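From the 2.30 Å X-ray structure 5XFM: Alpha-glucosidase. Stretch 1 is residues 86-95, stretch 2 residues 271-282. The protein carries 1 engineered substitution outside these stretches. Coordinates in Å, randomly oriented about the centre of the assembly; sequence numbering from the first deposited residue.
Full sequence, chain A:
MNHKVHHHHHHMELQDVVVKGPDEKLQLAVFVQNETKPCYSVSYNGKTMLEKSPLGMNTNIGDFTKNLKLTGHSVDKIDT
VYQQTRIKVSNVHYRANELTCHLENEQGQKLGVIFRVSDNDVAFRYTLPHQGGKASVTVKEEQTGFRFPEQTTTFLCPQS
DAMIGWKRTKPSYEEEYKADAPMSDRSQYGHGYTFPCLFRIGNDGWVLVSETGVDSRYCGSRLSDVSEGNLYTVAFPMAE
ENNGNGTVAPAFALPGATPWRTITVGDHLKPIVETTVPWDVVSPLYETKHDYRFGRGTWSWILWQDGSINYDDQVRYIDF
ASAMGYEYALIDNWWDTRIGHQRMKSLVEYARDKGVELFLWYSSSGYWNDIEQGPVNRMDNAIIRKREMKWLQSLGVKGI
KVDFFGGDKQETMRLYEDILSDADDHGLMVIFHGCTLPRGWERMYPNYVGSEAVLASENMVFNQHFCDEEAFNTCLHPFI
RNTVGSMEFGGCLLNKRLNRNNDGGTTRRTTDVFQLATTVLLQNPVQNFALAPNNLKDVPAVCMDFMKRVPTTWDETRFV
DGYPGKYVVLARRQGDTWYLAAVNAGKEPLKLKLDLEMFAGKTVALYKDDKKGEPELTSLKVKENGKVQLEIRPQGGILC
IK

Stretch 1, residues 86-95: RIKVSNVHYR
Stretch 2 271-282: PIVETTVPWDVV

Two segments of one chain meet here, the touching residues being at least 184 positions apart in sequence, and bury 502 Å² between them, both sides summed. The first is an irregular loop through Ser90 that becomes a strand at Asn91; the second leaves a helix, passes through an extended Thr275 (phi/psi -62/143) and turns into a weakly bonded helix at about Val277 to Asp280. CA atoms pair Lys88 with Glu274 at 7.7 Å, Val92 with Thr276 at 8.1 Å and Tyr94 with Asp280 at 6.8 Å, so both chains advance in the same sense.

Lys88 is the centre of the contact. From a backbone at -69/-15 its side chain takes chi values p, t, p, t and carries its ammonium group to the backbone where the first helix gives way to loop. There Lys88 NZ donates hydrogen bonds to Val273 O at 2.8 Å and to Thr275 O at 2.7 Å. A long side chain with several protons suits this place: the methylenes can lie in buried surroundings while the charged tip finds carbonyl oxygens. Lys88 CE passes 4.2 Å from Trp279 CZ3, oblique to the ring.

Ile87, at -131/-174 with chi1 p and chi2 t, sets its branch methyl over the indole of Trp279 (chi1 m, chi2 -79°). Ile87 CG2 lies 3.4 Å from Trp279 CE2 and 3.8 Å from the centroid of the Trp279 five-membered ring, 25° off the normal, a CH-pi contact that fits an aliphatic group against a broad aromatic face.

At the strand, Tyr94 (chi1 t, chi2 50°) receives Asp280 (chi1 m) over one face: Asp280 CB stands 3.9 Å from the Tyr94 ring centroid, 19° off the normal. The methylene of Asp280, not its carboxylate, thus supplies the CH-pi contact. Asp280 N and Trp279 N each donate to Thr276 O at 2.9 Å, holding the turn that presents both side chains.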

# COMPACT_ATOMS: atom_id res chain seq x y z
N ARG A 86 -2.49 -6.76 -10.68
CA ARG A 86 -2.37 -6.64 -9.22
C ARG A 86 -2.41 -5.20 -8.69
O ARG A 86 -1.95 -4.94 -7.57
CB ARG A 86 -1.07 -7.30 -8.74
CG ARG A 86 -0.98 -8.79 -9.02
CD ARG A 86 0.47 -9.25 -9.01
NE ARG A 86 1.16 -8.87 -10.25
CZ ARG A 86 2.44 -8.54 -10.33
NH1 ARG A 86 3.21 -8.55 -9.25
NH2 ARG A 86 2.97 -8.20 -11.50
N ILE A 87 -2.93 -4.27 -9.48
CA ILE A 87 -3.14 -2.90 -9.00
C ILE A 87 -4.56 -2.45 -9.35
O ILE A 87 -5.36 -3.24 -9.84
CB ILE A 87 -2.11 -1.90 -9.60
CG1 ILE A 87 -2.28 -1.75 -11.10
CG2 ILE A 87 -0.68 -2.31 -9.26
CD1 ILE A 87 -1.58 -0.53 -11.68
N LYS A 88 -4.86 -1.17 -9.09
CA LYS A 88 -6.22 -0.64 -9.23
C LYS A 88 -6.74 -0.53 -10.67
O LYS A 88 -7.94 -0.35 -10.89
CB LYS A 88 -6.30 0.75 -8.58
CG LYS A 88 -5.49 1.81 -9.30
CD LYS A 88 -5.50 3.15 -8.57
CE LYS A 88 -4.53 3.16 -7.40
NZ LYS A 88 -4.34 4.55 -6.85
N VAL A 89 -5.84 -0.63 -11.65
CA VAL A 89 -6.23 -0.52 -13.06
C VAL A 89 -5.32 -1.44 -13.87
O VAL A 89 -4.18 -1.67 -13.48
CB VAL A 89 -6.13 0.94 -13.55
CG1 VAL A 89 -4.70 1.45 -13.47
CG2 VAL A 89 -6.67 1.08 -14.97
N SER A 90 -5.81 -1.97 -14.99
CA SER A 90 -5.03 -2.97 -15.74
C SER A 90 -4.27 -2.40 -16.96
O SER A 90 -3.34 -3.03 -17.46
CB SER A 90 -5.94 -4.12 -16.19
OG SER A 90 -6.87 -3.71 -17.17
N ASN A 91 -4.65 -1.21 -17.41
CA ASN A 91 -3.98 -0.59 -18.56
C ASN A 91 -3.73 0.89 -18.33
O ASN A 91 -4.66 1.64 -17.99
CB ASN A 91 -4.79 -0.79 -19.84
CG ASN A 91 -4.67 -2.19 -20.38
OD1 ASN A 91 -3.74 -2.51 -21.14
ND2 ASN A 91 -5.60 -3.06 -20.00
N VAL A 92 -2.49 1.32 -18.49
CA VAL A 92 -2.16 2.72 -18.27
C VAL A 92 -1.56 3.40 -19.51
O VAL A 92 -0.62 2.89 -20.13
CB VAL A 92 -1.18 2.89 -17.09
CG1 VAL A 92 -0.78 4.35 -16.93
CG2 VAL A 92 -1.81 2.35 -15.81
N HIS A 93 -2.16 4.53 -19.87
CA HIS A 93 -1.60 5.43 -20.86
C HIS A 93 -0.86 6.56 -20.14
O HIS A 93 -1.47 7.54 -19.72
CB HIS A 93 -2.68 6.00 -21.78
CG HIS A 93 -2.15 6.89 -22.86
ND1 HIS A 93 -2.94 7.82 -23.52
CD2 HIS A 93 -0.92 6.98 -23.43
CE1 HIS A 93 -2.21 8.44 -24.43
NE2 HIS A 93 -0.98 7.95 -24.39
N TYR A 94 0.44 6.40 -19.99
CA TYR A 94 1.27 7.34 -19.25
C TYR A 94 1.79 8.47 -20.16
O TYR A 94 2.51 8.25 -21.14
CB TYR A 94 2.43 6.59 -18.59
CG TYR A 94 3.38 7.46 -17.82
CD1 TYR A 94 2.91 8.37 -16.87
CD2 TYR A 94 4.75 7.36 -18.02
CE1 TYR A 94 3.79 9.17 -16.16
CE2 TYR A 94 5.64 8.15 -17.31
CZ TYR A 94 5.16 9.05 -16.38
OH TYR A 94 6.04 9.84 -15.68
N ARG A 95 1.42 9.69 -19.79
CA ARG A 95 1.74 10.91 -20.53
C ARG A 95 2.28 11.94 -19.56
O ARG A 95 1.57 12.38 -18.66
CB ARG A 95 0.50 11.43 -21.26
CG ARG A 95 0.63 12.76 -21.98
CD ARG A 95 1.74 12.81 -23.02
NE ARG A 95 1.82 14.14 -23.62
CZ ARG A 95 2.65 15.11 -23.23
NH1 ARG A 95 3.51 14.89 -22.24
NH2 ARG A 95 2.64 16.29 -23.83
N PRO A 271 -7.76 12.48 -8.23
CA PRO A 271 -6.41 12.06 -8.63
C PRO A 271 -5.65 11.33 -7.51
O PRO A 271 -4.78 10.50 -7.80
CB PRO A 271 -5.73 13.38 -8.98
CG PRO A 271 -6.46 14.41 -8.16
CD PRO A 271 -7.88 13.95 -8.20
N ILE A 272 -5.96 11.65 -6.26
CA ILE A 272 -5.40 10.95 -5.11
C ILE A 272 -5.74 9.47 -5.14
O ILE A 272 -4.88 8.60 -5.00
CB ILE A 272 -5.90 11.55 -3.80
CG1 ILE A 272 -5.58 13.05 -3.74
CG2 ILE A 272 -5.29 10.84 -2.61
CD1 ILE A 272 -4.11 13.34 -3.59
N VAL A 273 -7.02 9.18 -5.34
CA VAL A 273 -7.50 7.81 -5.33
C VAL A 273 -7.08 7.04 -6.58
O VAL A 273 -6.74 5.86 -6.50
CB VAL A 273 -9.04 7.78 -5.18
CG1 VAL A 273 -9.60 6.40 -5.44
CG2 VAL A 273 -9.43 8.28 -3.78
N GLU A 274 -7.03 7.74 -7.72
CA GLU A 274 -6.80 7.08 -9.01
C GLU A 274 -5.36 7.12 -9.51
O GLU A 274 -5.08 6.67 -10.62
CB GLU A 274 -7.70 7.70 -10.08
CG GLU A 274 -9.18 7.39 -9.91
CD GLU A 274 -10.04 8.06 -10.96
OE1 GLU A 274 -9.50 8.54 -11.98
OE2 GLU A 274 -11.28 8.08 -10.78
N THR A 275 -4.45 7.65 -8.69
CA THR A 275 -3.05 7.80 -9.10
C THR A 275 -2.37 6.47 -9.40
O THR A 275 -2.63 5.45 -8.74
CB THR A 275 -2.22 8.54 -8.02
OG1 THR A 275 -0.90 8.78 -8.51
CG2 THR A 275 -2.14 7.72 -6.73
N THR A 276 -1.50 6.48 -10.41
CA THR A 276 -0.69 5.31 -10.74
C THR A 276 0.80 5.61 -10.68
O THR A 276 1.62 4.81 -11.12
CB THR A 276 -1.04 4.75 -12.13
OG1 THR A 276 -0.94 5.79 -13.11
CG2 THR A 276 -2.46 4.20 -12.14
N VAL A 277 1.16 6.74 -10.08
CA VAL A 277 2.57 7.14 -10.05
C VAL A 277 3.52 6.13 -9.35
O VAL A 277 4.69 6.07 -9.72
CB VAL A 277 2.74 8.56 -9.43
CG1 VAL A 277 2.56 8.56 -7.92
CG2 VAL A 277 4.09 9.16 -9.81
N PRO A 278 3.04 5.30 -8.38
CA PRO A 278 4.02 4.30 -7.91
C PRO A 278 4.51 3.36 -9.01
O PRO A 278 5.60 2.80 -8.90
CB PRO A 278 3.24 3.51 -6.85
CG PRO A 278 2.17 4.42 -6.41
CD PRO A 278 1.79 5.24 -7.59
N TRP A 279 3.70 3.18 -10.05
CA TRP A 279 4.03 2.26 -11.14
C TRP A 279 4.44 2.99 -12.44
O TRP A 279 5.01 2.39 -13.34
CB TRP A 279 2.84 1.32 -11.36
CG TRP A 279 2.43 0.67 -10.07
CD1 TRP A 279 3.04 -0.38 -9.45
CD2 TRP A 279 1.36 1.08 -9.21
NE1 TRP A 279 2.40 -0.67 -8.27
CE2 TRP A 279 1.36 0.21 -8.10
CE3 TRP A 279 0.39 2.08 -9.27
CZ2 TRP A 279 0.44 0.31 -7.06
CZ3 TRP A 279 -0.54 2.18 -8.23
CH2 TRP A 279 -0.50 1.30 -7.15
N ASP A 280 4.15 4.29 -12.53
CA ASP A 280 4.47 5.06 -13.74
C ASP A 280 5.97 5.14 -14.05
O ASP A 280 6.37 5.15 -15.20
CB ASP A 280 3.94 6.49 -13.63
CG ASP A 280 2.45 6.58 -13.85
OD1 ASP A 280 1.84 5.59 -14.34
OD2 ASP A 280 1.88 7.65 -13.55
N VAL A 281 6.79 5.17 -13.01
CA VAL A 281 8.20 5.46 -13.18
C VAL A 281 9.13 4.30 -12.81
O VAL A 281 10.33 4.50 -12.65
CB VAL A 281 8.60 6.70 -12.37
CG1 VAL A 281 7.86 7.93 -12.88
CG2 VAL A 281 8.29 6.49 -10.90
N VAL A 282 8.58 3.10 -12.66
CA VAL A 282 9.39 1.90 -12.41
C VAL A 282 9.15 0.81 -13.45
O VAL A 282 8.13 0.80 -14.13
CB VAL A 282 9.13 1.33 -10.99
CG1 VAL A 282 9.34 2.41 -9.94
CG2 VAL A 282 7.73 0.75 -10.88